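Local coordinates for protein Cyclo(L-leucyl-L-leucyl) synthase (Staphylococcus haemolyticus, PDB 6EZ3) that makes cyclodipeptides, chiefly cyclo(L-leucyl-L-leucyl), from aminoacyl-tRNAs without using ATP, for diketopiperazine biosynthesis, at residues Phe178-Asn183 with Phe210-Asn215. Numbering follows the deposited sequence.
Sequences FFLNAN and FNLKMN
The carboxamides of Asn181 and Asn215 lie face to face, their planes only 7° apart, with Asn181 CG 3.8 Å from Asn215 CG. In both residues CG is anti to the backbone N, and the side chains cross obliquely, so that each amide offers one face to the other. Asn181 OD1 accepts a nearly straight hydrogen bond from Asn183 ND2 (2.9 Å), which arrives almost along the C=O axis, with OD1 in the amide plane of Asn183. The backbone of Lys217 gives its N-H to Asn215 OD1 and its carbonyl to Asn183 ND2, and the two asparagines of 178-183 are thereby tied to the chain just beyond 210-215.

Beside this stack, Asn215 N donates to Leu180 O (2.9 Å) in the carbonyl plane. Met214 CA approaches the same oxygen, Leu180 O, at 3.6 Å as a CH...O contact. The contact thus joins helix 177-181 to the extended loop between helix 200-206 and strand 218-225 in the Rossmann-like α/β fold of the cyclodipeptide synthases.

On the apolar side, Leu180 sets CD1 against Leu212 CD2 (4.3 Å) and CD2 against Met214 CB; Ile125 and Ile205 from two other helices also touch Leu180. Met214, bent at its last torsion (chi3 -83°), carries CE to 3.5 Å from Phe179 O. The side chain of Phe179 instead meets the ring of Trp199 and lies close to that of Glu175, which by similarity could be critical in catalysis.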
loop_
_atom_site.group_PDB
_atom_site.type_symbol
_atom_site.label_atom_id
_atom_site.label_comp_id
_atom_site.label_asym_id
_atom_site.label_seq_id
_atom_site.Cartn_x
_atom_site.Cartn_y
_atom_site.Cartn_z
ATOM N N PHE A 178 -4.061 5.368 2.822
ATOM C CA PHE A 178 -4.391 4.974 1.430
ATOM C C PHE A 178 -5.299 3.727 1.352
ATOM O O PHE A 178 -5.980 3.492 0.362
ATOM C CB PHE A 178 -3.120 4.770 0.611
ATOM C CG PHE A 178 -2.343 6.045 0.471
ATOM C CD1 PHE A 178 -1.239 6.299 1.280
ATOM C CD2 PHE A 178 -2.759 7.040 -0.411
ATOM C CE1 PHE A 178 -0.563 7.533 1.208
ATOM C CE2 PHE A 178 -2.071 8.258 -0.494
ATOM C CZ PHE A 178 -0.967 8.485 0.301
ATOM N N PHE A 179 -5.333 2.964 2.415
ATOM C CA PHE A 179 -6.145 1.749 2.483
ATOM C C PHE A 179 -7.576 2.022 2.959
ATOM O O PHE A 179 -8.508 1.295 2.562
ATOM C CB PHE A 179 -5.461 0.714 3.407
ATOM C CG PHE A 179 -4.290 0.025 2.755
ATOM C CD1 PHE A 179 -4.425 -1.230 2.212
ATOM C CD2 PHE A 179 -3.065 0.662 2.636
ATOM C CE1 PHE A 179 -3.349 -1.853 1.603
ATOM C CE2 PHE A 179 -2.002 0.037 2.007
ATOM C CZ PHE A 179 -2.150 -1.214 1.494
ATOM N N LEU A 180 -7.732 3.071 3.810
ATOM C CA LEU A 180 -9.006 3.463 4.395
ATOM C C LEU A 180 -9.783 4.480 3.548
ATOM O O LEU A 180 -10.979 4.279 3.312
ATOM C CB LEU A 180 -8.801 3.974 5.827
ATOM C CG LEU A 180 -8.183 3.012 6.851
ATOM C CD1 LEU A 180 -7.860 3.731 8.122
ATOM C CD2 LEU A 180 -9.123 1.896 7.186
ATOM N N ASN A 181 -9.122 5.558 3.090
ATOM C CA ASN A 181 -9.760 6.569 2.227
ATOM C C ASN A 181 -8.729 7.387 1.432
ATOM O O ASN A 181 -8.379 8.505 1.813
ATOM C CB ASN A 181 -10.701 7.495 3.008
ATOM C CG ASN A 181 -11.591 8.349 2.150
ATOM O OD1 ASN A 181 -11.881 8.050 0.988
ATOM N ND2 ASN A 181 -12.076 9.416 2.725
ATOM N N ALA A 182 -8.254 6.814 0.331
ATOM C CA ALA A 182 -7.278 7.417 -0.544
ATOM C C ALA A 182 -7.888 8.539 -1.371
ATOM O O ALA A 182 -7.186 9.475 -1.711
ATOM C CB ALA A 182 -6.702 6.361 -1.457
ATOM N N ASN A 183 -9.202 8.459 -1.668
ATOM C CA ASN A 183 -9.969 9.411 -2.492
ATOM C C ASN A 183 -9.677 10.908 -2.268
ATOM O O ASN A 183 -9.367 11.564 -3.258
ATOM C CB ASN A 183 -11.456 9.155 -2.370
ATOM C CG ASN A 183 -11.818 7.761 -2.716
ATOM O OD1 ASN A 183 -11.821 7.399 -3.883
ATOM N ND2 ASN A 183 -12.054 6.936 -1.703
ATOM N N PHE A 210 -12.506 -2.093 15.257
ATOM C CA PHE A 210 -11.820 -0.877 15.709
ATOM C C PHE A 210 -12.656 0.379 15.484
ATOM O O PHE A 210 -13.707 0.325 14.833
ATOM C CB PHE A 210 -10.434 -0.721 15.061
ATOM C CG PHE A 210 -9.665 -1.988 14.791
ATOM C CD1 PHE A 210 -9.137 -2.740 15.835
ATOM C CD2 PHE A 210 -9.434 -2.410 13.490
ATOM C CE1 PHE A 210 -8.423 -3.909 15.582
ATOM C CE2 PHE A 210 -8.694 -3.562 13.233
ATOM C CZ PHE A 210 -8.187 -4.301 14.282
ATOM N N ASN A 211 -12.166 1.521 15.999
ATOM C CA ASN A 211 -12.806 2.848 15.879
ATOM C C ASN A 211 -12.417 3.556 14.573
ATOM O O ASN A 211 -12.499 4.779 14.482
ATOM C CB ASN A 211 -12.472 3.720 17.101
ATOM C CG ASN A 211 -12.746 3.041 18.428
ATOM O OD1 ASN A 211 -13.896 2.700 18.748
ATOM N ND2 ASN A 211 -11.688 2.793 19.211
ATOM N N LEU A 212 -11.989 2.764 13.568
ATOM C CA LEU A 212 -11.604 3.181 12.215
ATOM C C LEU A 212 -12.513 2.489 11.207
ATOM O O LEU A 212 -12.982 1.372 11.452
ATOM C CB LEU A 212 -10.148 2.825 11.910
ATOM C CG LEU A 212 -9.083 3.489 12.755
ATOM C CD1 LEU A 212 -7.873 2.614 12.842
ATOM C CD2 LEU A 212 -8.699 4.822 12.184
ATOM N N LYS A 213 -12.774 3.157 10.078
ATOM C CA LYS A 213 -13.638 2.612 9.037
ATOM C C LYS A 213 -13.082 2.835 7.640
ATOM O O LYS A 213 -12.570 3.909 7.334
ATOM C CB LYS A 213 -15.063 3.182 9.155
ATOM C CG LYS A 213 -15.898 2.541 10.278
ATOM C CD LYS A 213 -17.303 3.151 10.364
ATOM C CE LYS A 213 -18.046 2.826 11.641
ATOM N NZ LYS A 213 -19.188 3.759 11.860
ATOM N N MET A 214 -13.174 1.815 6.785
ATOM C CA MET A 214 -12.768 1.973 5.400
ATOM C C MET A 214 -13.961 2.655 4.677
ATOM O O MET A 214 -15.080 2.131 4.684
ATOM C CB MET A 214 -12.439 0.625 4.767
ATOM C CG MET A 214 -11.940 0.766 3.364
ATOM S SD MET A 214 -12.018 -0.781 2.467
ATOM C CE MET A 214 -10.589 -1.478 3.006
ATOM N N ASN A 215 -13.709 3.827 4.081
ATOM C CA ASN A 215 -14.704 4.624 3.381
ATOM C C ASN A 215 -15.518 3.850 2.358
ATOM O O ASN A 215 -14.975 2.995 1.678
ATOM C CB ASN A 215 -14.057 5.843 2.736
ATOM C CG ASN A 215 -15.056 6.858 2.264
ATOM O OD1 ASN A 215 -15.482 6.843 1.116
ATOM N ND2 ASN A 215 -15.494 7.722 3.156
#